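Side-chain contacts in type III secretion T3S chaperone (Chlamydia trachomatis, PDB 3K29), which is of unsettled function but, as a YscO homolog, probably acts as a coiled-coil chaperone of the type III secretion apparatus: residues A[6-9]-A[10-13]; A[57-60]-A[61-64]; A[95-98]-A[99-103]; A[81-84]-A[85-88]. All blocks are in the same frame, centred on the assembly; numbering follows the deposited sequence.

How the contacts relate
All four contacts are local, each running along a single helix of a long two-helix antiparallel hairpin. Contacts 1 and 2 lie on helix 8-66, contacts 4 and 3 on helix 70-160, and the order along the chain is 1, 2, 4, 3. Contacts 1 and 2 lie at the start and near the end of the first helix, with centres about 76 Å apart on opposite sides of the chain's centre. After the turn, contact 4 lies close to contact 2 (centres about 17 Å apart), and contact 3 follows on the second helix, with its centre about 22 Å from that of contact 4. Together with the cross-hairpin packing at each site, the spacings fit an elongated two-helix hairpin, consistent with a coiled-coil protein.

Contact 1: A[6-9]-A[10-13]; sequences PLEP and VLSI
L7, at the N-cap position, accepts the first regular i to i+4 bond of helix 8-66: the amide N of L11 donates to O of L7 at 3.1 Å with a nearly straight N-H...O angle of 168°. The same oxygen also receives a weak, strongly bent bond from N of V10. One residue on, N of S12 donates to O of E8 at 2.9 Å. The bond from N of I13 to O of P9 is longer, 3.2 Å; CG1 of I13 also lies against that oxygen, 3.3 Å away. P9 itself brings no amide hydrogen, which costs little in a first turn, where the N-H groups have no preceding helical carbonyl to meet. The acid of E8 is satisfied across the hairpin, where OE1 forms a salt bridge with K129. With CG anti to the backbone N (chi1 -163°) and a bend at the next bond, E8 brings its carboxylate beside the end of L11, CD2 of L11 being 3.9 Å from OE1 of E8. The buried L11 then packs on E122, T125 and K129 of helix 70-160. This is a helix N-terminus, with L7 at the N-cap position and E8 and P9, residue types common there, in the first turn.

Contact 2: A[57-60]-A[61-64]; sequences IRQL and REQL
This is a local contact of residues three and four apart inside one helix, near the end of helix 8-66, in which L60 and L64 make the apolar side and R58, R61 and E62 the polar one. The backbone is regular: N of R61 bonds to O of I57 at 2.8 Å, and N of L64 bonds to O of L60 at 2.9 Å. CD1 of L60 meets CG of L64 at 4.0 Å, the two side chains slanting across each other. On the polar side R58 and R61 run next to each other and point the same way. NH1 of R58 and NH2 of R61 are 3.7 Å apart with the guanidinium planes at 66°, a close pairing of like charges that solvent probably screens, since both residues are exposed. E62 reaches back, extended, along the preceding turn: its CG, beside its own backbone N (chi1 -65°), sits 3.3 Å from O of R58, and its OE1 approaches CA of Q59 at 3.6 Å. The amide oxygen of Q59 is taken by NZ of K56. Across the hairpin, L60 packs on M76, K77 and I80 and L64 on I73, so this last part of helix 8-66 lies against the first turns of helix 70-160.

Contact 3: A[95-98]-A[99-103]; sequences NKQK and ENVLA
Q97 and N100, three residues apart on helix 70-160, the second arm of an antiparallel helical hairpin, are joined by a hydrogen bond between their side-chain amides. The two side chains cross at about a right angle, with the amide planes 59° apart. ND2 of N100 donates to OE1 of Q97 at 2.9 Å, and the N-H...O angle of 165° makes the bond nearly straight. The acceptor lies close to the amide plane of N100, but the donor stands 41° out of the Q97 carbonyl plane, so no lone pair is addressed. Q97 gets there with CG anti to its backbone N and a bend at the next bond. The other branch of its amide, NE2, bonds to OE1 of E35 on helix 8-66, so both ends of this buried amide have a partner, which supports the modelled orientation of the Q97 amide.

Backbone bonds follow the helix: N of V101 bonds to O of Q97 at 2.9 Å and N of L102 to O of K98 at 3.0 Å, whereas N of E99 makes only weak bonds, to O of N95 and O of K96.

The charged pair is looser. K96 and E99 lie side by side and point the same way, yet NZ of K96 is directed to a salt bridge with E92, and its separation from OE2 of E99 is 5.3 Å. What touches instead is the aliphatic part of the lysine: CD of K96 rests 3.9 Å from OE2 of E99.

Contact 4: A[81-84]-A[85-88]; sequences KVVA and IQLS
V82 and Q86, one turn apart, lie on a continuous run of helix whose backbone bonds vary in quality. N of Q86 donates to O of V82 at 3.2 Å, and N of L87 to O of V83 at 2.9 Å. N of S88 reaches O of A84 at 3.0 Å with an N-H...O angle of 167°. The exception is N of I85, which shares itself between O of K81 and O of V82; both of these bonds are weak.

Q86 carries most of the side-chain contact. CG stands beside the backbone N (chi1 -55°) and the chain is extended beyond it, which lays the amide back along the preceding turn, alongside V82 and V83, both of which it crosses at a slant. NE2 of Q86 comes 3.7 Å from CG1 of V82. The same nitrogen also lies near CG2 and CA of V83. These are van der Waals approaches of an amide nitrogen to carbon, not polar bonds. On another face, I85 extends back along the helix, with its CG1 passing 3.6 Å from O of K81. S88 closes the run: chi1 of 56° puts OG between the backbone N and the carbonyl carbon, and the hydroxyl OG of S88 donates to O of I85 at 2.9 Å, one turn earlier, as serines in helices often do.

The opposing arm is helix 8-66. V83, the buried residue here, and A84 touch Y53, while Q86 reaches V49 and L87 reaches K50, so this part of helix 70-160 packs alongside V49, K50 and Y53 in the antiparallel hairpin.

Contact 1: A[6-9]-A[10-13]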
ATOM      1  N   PRO A   6      14.234 -12.950 -26.306  1.00 21.98           N
ATOM      2  CA  PRO A   6      14.485 -14.245 -25.640  1.00 21.13           C
ATOM      3  C   PRO A   6      13.939 -14.291 -24.220  1.00 20.09           C
ATOM      4  O   PRO A   6      13.626 -15.366 -23.690  1.00 19.99           O
ATOM      5  CB  PRO A   6      16.015 -14.311 -25.607  1.00 20.97           C
ATOM      6  CG  PRO A   6      16.420 -13.581 -26.804  1.00 22.24           C
ATOM      7  CD  PRO A   6      15.486 -12.395 -26.855  1.00 22.24           C
ATOM      8  N   LEU A   7      13.846 -13.123 -23.596  1.00 19.93           N
ATOM      9  CA  LEU A   7      13.419 -13.061 -22.218  1.00 20.08           C
ATOM     10  C   LEU A   7      11.976 -12.512 -22.111  1.00 19.92           C
ATOM     11  O   LEU A   7      11.547 -11.986 -21.080  1.00 19.90           O
ATOM     12  CB  LEU A   7      14.444 -12.298 -21.354  1.00 20.81           C
ATOM     13  CG  LEU A   7      15.826 -12.933 -21.120  1.00 20.97           C
ATOM     14  CD1 LEU A   7      16.667 -11.983 -20.281  1.00 23.12           C
ATOM     15  CD2 LEU A   7      15.724 -14.266 -20.414  1.00 20.20           C
ATOM     16  N   GLU A   8      11.219 -12.692 -23.189  1.00 20.18           N
ATOM     17  CA  GLU A   8       9.805 -12.358 -23.173  1.00 20.30           C
ATOM     18  C   GLU A   8       9.067 -12.994 -21.970  1.00 19.57           C
ATOM     19  O   GLU A   8       8.264 -12.321 -21.316  1.00 18.69           O
ATOM     20  CB  GLU A   8       9.133 -12.727 -24.490  1.00 20.27           C
ATOM     21  CG  GLU A   8       7.803 -12.041 -24.656  1.00 21.95           C
ATOM     22  CD  GLU A   8       7.913 -10.521 -24.677  1.00 26.09           C
ATOM     23  OE1 GLU A   8       9.015  -9.976 -24.919  1.00 26.61           O
ATOM     24  OE2 GLU A   8       6.875  -9.863 -24.457  1.00 29.00           O
ATOM     25  N   PRO A   9       9.336 -14.290 -21.678  1.00 19.14           N
ATOM     26  CA  PRO A   9       8.651 -14.887 -20.524  1.00 18.90           C
ATOM     27  C   PRO A   9       8.926 -14.190 -19.173  1.00 19.46           C
ATOM     28  O   PRO A   9       8.038 -14.157 -18.318  1.00 19.33           O
ATOM     29  CB  PRO A   9       9.159 -16.313 -20.509  1.00 18.39           C
ATOM     30  CG  PRO A   9       9.528 -16.595 -21.993  1.00 19.31           C
ATOM     31  CD  PRO A   9      10.125 -15.290 -22.438  1.00 19.05           C
ATOM     32  N   VAL A  10      10.134 -13.666 -18.980  1.00 20.45           N
ATOM     33  CA  VAL A  10      10.484 -12.927 -17.766  1.00 20.94           C
ATOM     34  C   VAL A  10       9.729 -11.575 -17.768  1.00 21.47           C
ATOM     35  O   VAL A  10       9.124 -11.206 -16.769  1.00 22.01           O
ATOM     36  CB  VAL A  10      12.005 -12.703 -17.667  1.00 21.18           C
ATOM     37  CG1 VAL A  10      12.344 -11.708 -16.568  1.00 20.90           C
ATOM     38  CG2 VAL A  10      12.730 -14.031 -17.442  1.00 20.13           C
ATOM     39  N   LEU A  11       9.715 -10.869 -18.902  1.00 21.64           N
ATOM     40  CA  LEU A  11       8.985  -9.610 -18.970  1.00 20.93           C
ATOM     41  C   LEU A  11       7.479  -9.804 -18.669  1.00 21.13           C
ATOM     42  O   LEU A  11       6.897  -9.074 -17.839  1.00 21.41           O
ATOM     43  CB  LEU A  11       9.213  -8.942 -20.324  1.00 21.29           C
ATOM     44  CG  LEU A  11       8.630  -7.551 -20.626  1.00 20.61           C
ATOM     45  CD1 LEU A  11       9.231  -6.456 -19.738  1.00 21.83           C
ATOM     46  CD2 LEU A  11       8.866  -7.240 -22.092  1.00 19.83           C
ATOM     47  N   SER A  12       6.869 -10.803 -19.307  1.00 19.88           N
ATOM     48  CA  SER A  12       5.465 -11.152 -19.087  1.00 20.47           C
ATOM     49  C   SER A  12       5.200 -11.328 -17.595  1.00 20.53           C
ATOM     50  O   SER A  12       4.293 -10.700 -17.024  1.00 18.89           O
ATOM     51  CB  SER A  12       5.137 -12.438 -19.850  1.00 21.38           C
ATOM     52  OG  SER A  12       3.770 -12.490 -20.164  1.00 24.85           O
ATOM     53  N   ILE A  13       6.048 -12.130 -16.953  1.00 20.17           N
ATOM     54  CA  ILE A  13       5.956 -12.354 -15.508  1.00 20.74           C
ATOM     55  C   ILE A  13       6.080 -11.076 -14.666  1.00 21.31           C
ATOM     56  O   ILE A  13       5.329 -10.901 -13.720  1.00 22.35           O
ATOM     57  CB  ILE A  13       6.959 -13.416 -15.046  1.00 20.47           C
ATOM     58  CG1 ILE A  13       6.463 -14.799 -15.479  1.00 19.17           C
ATOM     59  CG2 ILE A  13       7.214 -13.343 -13.500  1.00 19.32           C
ATOM     60  CD1 ILE A  13       7.526 -15.848 -15.460  1.00 20.17           C
TER

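Contact 2: A[57-60]-A[61-64]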
ATOM      1  N   ILE A  57     -20.156  14.751  36.876  1.00 14.32           N
ATOM      2  CA  ILE A  57     -19.330  15.736  37.590  1.00 14.51           C
ATOM      3  C   ILE A  57     -20.085  17.075  37.653  1.00 14.78           C
ATOM      4  O   ILE A  57     -20.115  17.747  38.703  1.00 16.17           O
ATOM      5  CB  ILE A  57     -18.007  15.874  36.841  1.00 13.42           C
ATOM      6  CG1 ILE A  57     -17.206  14.563  36.992  1.00 15.68           C
ATOM      7  CG2 ILE A  57     -17.095  17.031  37.402  1.00 15.43           C
ATOM      8  CD1 ILE A  57     -16.094  14.466  35.929  1.00 12.76           C
ATOM      9  N   ARG A  58     -20.688  17.466  36.531  1.00 14.03           N
ATOM     10  CA  ARG A  58     -21.394  18.778  36.449  1.00 13.88           C
ATOM     11  C   ARG A  58     -22.599  18.740  37.316  1.00 13.59           C
ATOM     12  O   ARG A  58     -22.909  19.715  37.961  1.00 12.86           O
ATOM     13  CB  ARG A  58     -21.790  19.128  35.013  1.00 13.80           C
ATOM     14  CG  ARG A  58     -20.670  19.669  34.174  1.00 16.00           C
ATOM     15  CD  ARG A  58     -21.054  19.898  32.652  1.00 25.98           C
ATOM     16  NE  ARG A  58     -19.845  20.024  31.817  1.00 24.60           N
ATOM     17  CZ  ARG A  58     -19.045  21.095  31.890  1.00 24.01           C
ATOM     18  NH1 ARG A  58     -19.368  22.080  32.725  1.00 22.84           N
ATOM     19  NH2 ARG A  58     -17.928  21.164  31.177  1.00 22.32           N
ATOM     20  N   GLN A  59     -23.270  17.587  37.388  1.00 13.81           N
ATOM     21  CA  GLN A  59     -24.459  17.485  38.221  1.00 14.16           C
ATOM     22  C   GLN A  59     -24.052  17.673  39.683  1.00 14.67           C
ATOM     23  O   GLN A  59     -24.752  18.324  40.446  1.00 11.92           O
ATOM     24  CB  GLN A  59     -25.148  16.100  38.014  1.00 14.87           C
ATOM     25  CG  GLN A  59     -26.026  15.987  36.733  1.00 16.20           C
ATOM     26  CD  GLN A  59     -26.170  14.498  36.203  1.00 22.51           C
ATOM     27  OE1 GLN A  59     -25.943  13.516  36.940  1.00 22.24           O
ATOM     28  NE2 GLN A  59     -26.527  14.361  34.937  1.00 18.04           N
ATOM     29  N   LEU A  60     -22.930  17.054  40.087  1.00 14.68           N
ATOM     30  CA  LEU A  60     -22.459  17.241  41.475  1.00 14.99           C
ATOM     31  C   LEU A  60     -22.031  18.709  41.722  1.00 14.43           C
ATOM     32  O   LEU A  60     -22.309  19.251  42.781  1.00 12.42           O
ATOM     33  CB  LEU A  60     -21.284  16.301  41.821  1.00 16.16           C
ATOM     34  CG  LEU A  60     -20.584  16.587  43.170  1.00 20.20           C
ATOM     35  CD1 LEU A  60     -21.577  16.510  44.332  1.00 20.48           C
ATOM     36  CD2 LEU A  60     -19.513  15.486  43.396  1.00 22.88           C
ATOM     37  N   ARG A  61     -21.338  19.283  40.757  1.00 14.24           N
ATOM     38  CA  ARG A  61     -20.866  20.673  40.846  1.00 18.06           C
ATOM     39  C   ARG A  61     -22.049  21.663  41.047  1.00 16.44           C
ATOM     40  O   ARG A  61     -21.991  22.593  41.884  1.00 18.36           O
ATOM     41  CB  ARG A  61     -20.034  20.988  39.605  1.00 17.10           C
ATOM     42  CG  ARG A  61     -18.745  21.609  39.980  1.00 23.50           C
ATOM     43  CD  ARG A  61     -18.755  23.109  39.622  1.00 26.76           C
ATOM     44  NE  ARG A  61     -18.937  23.223  38.169  1.00 26.51           N
ATOM     45  CZ  ARG A  61     -17.959  23.300  37.262  1.00 31.37           C
ATOM     46  NH1 ARG A  61     -16.662  23.350  37.620  1.00 30.15           N
ATOM     47  NH2 ARG A  61     -18.289  23.393  35.969  1.00 32.70           N
ATOM     48  N   GLU A  62     -23.148  21.423  40.338  1.00 16.75           N
ATOM     49  CA  GLU A  62     -24.396  22.195  40.554  1.00 17.03           C
ATOM     50  C   GLU A  62     -24.967  22.017  41.944  1.00 16.82           C
ATOM     51  O   GLU A  62     -25.459  22.977  42.571  1.00 14.45           O
ATOM     52  CB  GLU A  62     -25.460  21.814  39.518  1.00 18.00           C
ATOM     53  CG  GLU A  62     -25.052  22.188  38.125  1.00 22.37           C
ATOM     54  CD  GLU A  62     -25.791  21.398  37.027  1.00 29.55           C
ATOM     55  OE1 GLU A  62     -26.454  20.362  37.325  1.00 34.12           O
ATOM     56  OE2 GLU A  62     -25.684  21.822  35.854  1.00 32.05           O
ATOM     57  N   GLN A  63     -24.902  20.788  42.463  1.00 16.65           N
ATOM     58  CA  GLN A  63     -25.420  20.542  43.813  1.00 17.45           C
ATOM     59  C   GLN A  63     -24.553  21.267  44.827  1.00 15.26           C
ATOM     60  O   GLN A  63     -25.060  21.836  45.775  1.00 14.95           O
ATOM     61  CB  GLN A  63     -25.530  19.024  44.137  1.00 18.23           C
ATOM     62  CG  GLN A  63     -26.568  18.351  43.193  1.00 23.48           C
ATOM     63  CD  GLN A  63     -27.951  18.996  43.408  1.00 31.00           C
ATOM     64  OE1 GLN A  63     -28.431  19.056  44.557  1.00 32.70           O
ATOM     65  NE2 GLN A  63     -28.593  19.498  42.319  1.00 29.75           N
ATOM     66  N   LEU A  64     -23.247  21.244  44.604  1.00 15.35           N
ATOM     67  CA  LEU A  64     -22.296  21.930  45.491  1.00 15.14           C
ATOM     68  C   LEU A  64     -22.605  23.438  45.515  1.00 15.89           C
ATOM     69  O   LEU A  64     -22.665  24.050  46.594  1.00 14.01           O
ATOM     70  CB  LEU A  64     -20.877  21.680  45.003  1.00 15.16           C
ATOM     71  CG  LEU A  64     -20.376  20.226  45.176  1.00 13.77           C
ATOM     72  CD1 LEU A  64     -19.039  20.079  44.486  1.00 10.81           C
ATOM     73  CD2 LEU A  64     -20.327  19.928  46.718  1.00 13.96           C
TER

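Contact 3: A[95-98]-A[99-103]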
ATOM      1  N   ASN A  95      -6.701   2.564  22.887  1.00 22.95           N
ATOM      2  CA  ASN A  95      -5.278   2.374  22.685  1.00 24.07           C
ATOM      3  C   ASN A  95      -4.867   1.040  22.029  1.00 23.62           C
ATOM      4  O   ASN A  95      -3.935   1.015  21.221  1.00 23.58           O
ATOM      5  CB  ASN A  95      -4.526   2.587  23.973  1.00 24.91           C
ATOM      6  CG  ASN A  95      -4.573   4.027  24.432  1.00 29.23           C
ATOM      7  OD1 ASN A  95      -4.797   4.951  23.638  1.00 30.87           O
ATOM      8  ND2 ASN A  95      -4.347   4.230  25.732  1.00 27.98           N
ATOM      9  N   LYS A  96      -5.551  -0.046  22.371  1.00 22.66           N
ATOM     10  CA  LYS A  96      -5.413  -1.313  21.627  1.00 24.03           C
ATOM     11  C   LYS A  96      -5.720  -1.119  20.140  1.00 23.99           C
ATOM     12  O   LYS A  96      -4.953  -1.553  19.262  1.00 23.25           O
ATOM     13  CB  LYS A  96      -6.406  -2.344  22.159  1.00 24.27           C
ATOM     14  CG  LYS A  96      -5.834  -3.354  23.129  1.00 28.83           C
ATOM     15  CD  LYS A  96      -5.056  -2.697  24.216  1.00 31.84           C
ATOM     16  CE  LYS A  96      -4.284  -3.749  25.016  1.00 34.24           C
ATOM     17  NZ  LYS A  96      -4.510  -3.455  26.467  1.00 37.88           N
ATOM     18  N   GLN A  97      -6.853  -0.483  19.851  1.00 23.05           N
ATOM     19  CA  GLN A  97      -7.244  -0.338  18.462  1.00 23.83           C
ATOM     20  C   GLN A  97      -6.244   0.518  17.677  1.00 23.49           C
ATOM     21  O   GLN A  97      -5.967   0.250  16.499  1.00 22.72           O
ATOM     22  CB  GLN A  97      -8.691   0.194  18.332  1.00 24.30           C
ATOM     23  CG  GLN A  97      -9.284   0.188  16.915  1.00 22.97           C
ATOM     24  CD  GLN A  97      -8.997  -1.076  16.133  1.00 23.19           C
ATOM     25  OE1 GLN A  97      -8.976  -2.194  16.673  1.00 19.35           O
ATOM     26  NE2 GLN A  97      -8.804  -0.909  14.814  1.00 26.02           N
ATOM     27  N   LYS A  98      -5.686   1.519  18.338  1.00 23.16           N
ATOM     28  CA  LYS A  98      -4.597   2.305  17.775  1.00 23.94           C
ATOM     29  C   LYS A  98      -3.467   1.441  17.309  1.00 23.81           C
ATOM     30  O   LYS A  98      -2.885   1.726  16.263  1.00 23.57           O
ATOM     31  CB  LYS A  98      -4.099   3.403  18.732  1.00 23.79           C
ATOM     32  CG  LYS A  98      -5.144   4.532  18.780  1.00 25.09           C
ATOM     33  CD  LYS A  98      -4.715   5.808  19.445  1.00 26.97           C
ATOM     34  CE  LYS A  98      -5.885   6.760  19.252  1.00 32.44           C
ATOM     35  NZ  LYS A  98      -5.561   8.202  19.458  1.00 35.13           N
ATOM     36  N   GLU A  99      -3.170   0.393  18.071  1.00 23.15           N
ATOM     37  CA  GLU A  99      -2.088  -0.514  17.728  1.00 23.58           C
ATOM     38  C   GLU A  99      -2.384  -1.300  16.430  1.00 22.94           C
ATOM     39  O   GLU A  99      -1.489  -1.556  15.627  1.00 21.39           O
ATOM     40  CB  GLU A  99      -1.815  -1.505  18.860  1.00 23.60           C
ATOM     41  CG  GLU A  99      -1.286  -0.944  20.161  1.00 26.53           C
ATOM     42  CD  GLU A  99      -1.010  -2.068  21.152  1.00 29.21           C
ATOM     43  OE1 GLU A  99       0.033  -2.726  21.046  1.00 32.32           O
ATOM     44  OE2 GLU A  99      -1.847  -2.332  22.026  1.00 31.94           O
ATOM     45  N   ASN A 100      -3.642  -1.693  16.259  1.00 23.67           N
ATOM     46  CA  ASN A 100      -4.120  -2.283  15.012  1.00 23.29           C
ATOM     47  C   ASN A 100      -4.007  -1.324  13.850  1.00 23.77           C
ATOM     48  O   ASN A 100      -3.612  -1.739  12.743  1.00 23.58           O
ATOM     49  CB  ASN A 100      -5.561  -2.796  15.136  1.00 22.60           C
ATOM     50  CG  ASN A 100      -5.676  -3.965  16.070  1.00 23.73           C
ATOM     51  OD1 ASN A 100      -4.738  -4.733  16.247  1.00 23.55           O
ATOM     52  ND2 ASN A 100      -6.829  -4.108  16.687  1.00 25.62           N
ATOM     53  N   VAL A 101      -4.367  -0.064  14.072  1.00 23.94           N
ATOM     54  CA  VAL A 101      -4.271   0.932  13.006  1.00 24.80           C
ATOM     55  C   VAL A 101      -2.823   1.119  12.555  1.00 25.50           C
ATOM     56  O   VAL A 101      -2.537   1.143  11.369  1.00 25.35           O
ATOM     57  CB  VAL A 101      -4.918   2.278  13.364  1.00 24.66           C
ATOM     58  CG1 VAL A 101      -4.506   3.380  12.366  1.00 23.87           C
ATOM     59  CG2 VAL A 101      -6.435   2.136  13.361  1.00 25.91           C
ATOM     60  N   LEU A 102      -1.919   1.250  13.512  1.00 26.07           N
ATOM     61  CA  LEU A 102      -0.518   1.421  13.196  1.00 25.13           C
ATOM     62  C   LEU A 102       0.075   0.235  12.432  1.00 24.80           C
ATOM     63  O   LEU A 102       0.791   0.437  11.457  1.00 24.99           O
ATOM     64  CB  LEU A 102       0.281   1.714  14.467  1.00 26.09           C
ATOM     65  CG  LEU A 102       1.786   1.746  14.251  1.00 26.43           C
ATOM     66  CD1 LEU A 102       2.150   3.010  13.491  1.00 29.28           C
ATOM     67  CD2 LEU A 102       2.514   1.625  15.557  1.00 29.37           C
ATOM     68  N   ALA A 103      -0.197  -0.992  12.864  1.00 23.79           N
ATOM     69  CA  ALA A 103       0.291  -2.151  12.129  1.00 23.27           C
ATOM     70  C   ALA A 103      -0.249  -2.177  10.674  1.00 23.76           C
ATOM     71  O   ALA A 103       0.523  -2.429   9.746  1.00 23.30           O
ATOM     72  CB  ALA A 103      -0.025  -3.443  12.863  1.00 23.14           C
TER

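Contact 4: A[81-84]-A[85-88]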
ATOM      1  N   LYS A  81     -16.609   7.794  40.894  1.00 18.50           N
ATOM      2  CA  LYS A  81     -15.457   6.867  40.864  1.00 18.34           C
ATOM      3  C   LYS A  81     -15.678   5.677  40.002  1.00 16.64           C
ATOM      4  O   LYS A  81     -14.745   5.253  39.311  1.00 18.02           O
ATOM      5  CB  LYS A  81     -14.934   6.519  42.273  1.00 18.93           C
ATOM      6  CG  LYS A  81     -14.102   7.749  42.753  1.00 27.26           C
ATOM      7  CD  LYS A  81     -13.887   7.835  44.244  1.00 31.43           C
ATOM      8  CE  LYS A  81     -13.366   9.224  44.626  1.00 33.93           C
ATOM      9  NZ  LYS A  81     -13.519   9.421  46.071  1.00 34.39           N
ATOM     10  N   VAL A  82     -16.892   5.116  40.026  1.00 16.81           N
ATOM     11  CA  VAL A  82     -17.249   3.969  39.188  1.00 16.09           C
ATOM     12  C   VAL A  82     -17.121   4.313  37.713  1.00 16.11           C
ATOM     13  O   VAL A  82     -16.515   3.570  36.945  1.00 14.89           O
ATOM     14  CB  VAL A  82     -18.687   3.433  39.510  1.00 16.91           C
ATOM     15  CG1 VAL A  82     -19.190   2.434  38.501  1.00 14.57           C
ATOM     16  CG2 VAL A  82     -18.715   2.796  40.917  1.00 16.36           C
ATOM     17  N   VAL A  83     -17.643   5.482  37.339  1.00 15.85           N
ATOM     18  CA  VAL A  83     -17.624   5.896  35.940  1.00 16.25           C
ATOM     19  C   VAL A  83     -16.194   6.167  35.487  1.00 15.61           C
ATOM     20  O   VAL A  83     -15.856   5.891  34.350  1.00 18.54           O
ATOM     21  CB  VAL A  83     -18.553   7.143  35.696  1.00 15.57           C
ATOM     22  CG1 VAL A  83     -18.603   7.470  34.218  1.00 17.98           C
ATOM     23  CG2 VAL A  83     -19.944   6.800  36.148  1.00 17.87           C
ATOM     24  N   ALA A  84     -15.378   6.758  36.356  1.00 16.72           N
ATOM     25  CA  ALA A  84     -13.985   7.048  36.057  1.00 15.65           C
ATOM     26  C   ALA A  84     -13.211   5.792  35.618  1.00 16.63           C
ATOM     27  O   ALA A  84     -12.396   5.833  34.699  1.00 14.44           O
ATOM     28  CB  ALA A  84     -13.347   7.649  37.222  1.00 16.12           C
ATOM     29  N   ILE A  85     -13.477   4.664  36.272  1.00 16.60           N
ATOM     30  CA  ILE A  85     -12.839   3.388  35.923  1.00 16.44           C
ATOM     31  C   ILE A  85     -13.428   2.890  34.596  1.00 16.43           C
ATOM     32  O   ILE A  85     -12.706   2.397  33.767  1.00 16.66           O
ATOM     33  CB  ILE A  85     -13.039   2.338  37.069  1.00 15.20           C
ATOM     34  CG1 ILE A  85     -12.314   2.790  38.336  1.00 19.24           C
ATOM     35  CG2 ILE A  85     -12.560   0.877  36.662  1.00 15.48           C
ATOM     36  CD1 ILE A  85     -12.727   1.987  39.589  1.00 21.55           C
ATOM     37  N   GLN A  86     -14.726   3.026  34.377  1.00 16.38           N
ATOM     38  CA  GLN A  86     -15.239   2.644  33.073  1.00 18.31           C
ATOM     39  C   GLN A  86     -14.535   3.438  31.983  1.00 17.75           C
ATOM     40  O   GLN A  86     -14.241   2.887  30.900  1.00 17.05           O
ATOM     41  CB  GLN A  86     -16.725   2.896  32.916  1.00 17.79           C
ATOM     42  CG  GLN A  86     -17.610   2.278  33.957  1.00 25.90           C
ATOM     43  CD  GLN A  86     -19.069   2.728  33.777  1.00 33.64           C
ATOM     44  OE1 GLN A  86     -19.580   2.735  32.640  1.00 39.25           O
ATOM     45  NE2 GLN A  86     -19.729   3.114  34.867  1.00 29.73           N
ATOM     46  N   LEU A  87     -14.337   4.744  32.227  1.00 17.60           N
ATOM     47  CA  LEU A  87     -13.653   5.586  31.255  1.00 17.19           C
ATOM     48  C   LEU A  87     -12.206   5.096  30.983  1.00 19.12           C
ATOM     49  O   LEU A  87     -11.831   4.970  29.809  1.00 20.43           O
ATOM     50  CB  LEU A  87     -13.663   7.079  31.677  1.00 17.11           C
ATOM     51  CG  LEU A  87     -12.932   8.030  30.727  1.00 14.35           C
ATOM     52  CD1 LEU A  87     -13.588   7.861  29.234  1.00 14.73           C
ATOM     53  CD2 LEU A  87     -13.054   9.494  31.244  1.00 15.08           C
ATOM     54  N   SER A  88     -11.389   4.850  32.022  1.00 18.56           N
ATOM     55  CA  SER A  88     -10.033   4.313  31.789  1.00 20.09           C
ATOM     56  C   SER A  88     -10.099   3.006  31.003  1.00 19.87           C
ATOM     57  O   SER A  88      -9.224   2.748  30.192  1.00 19.21           O
ATOM     58  CB  SER A  88      -9.227   4.111  33.086  1.00 21.52           C
ATOM     59  OG  SER A  88      -9.944   3.260  33.974  1.00 25.42           O
TER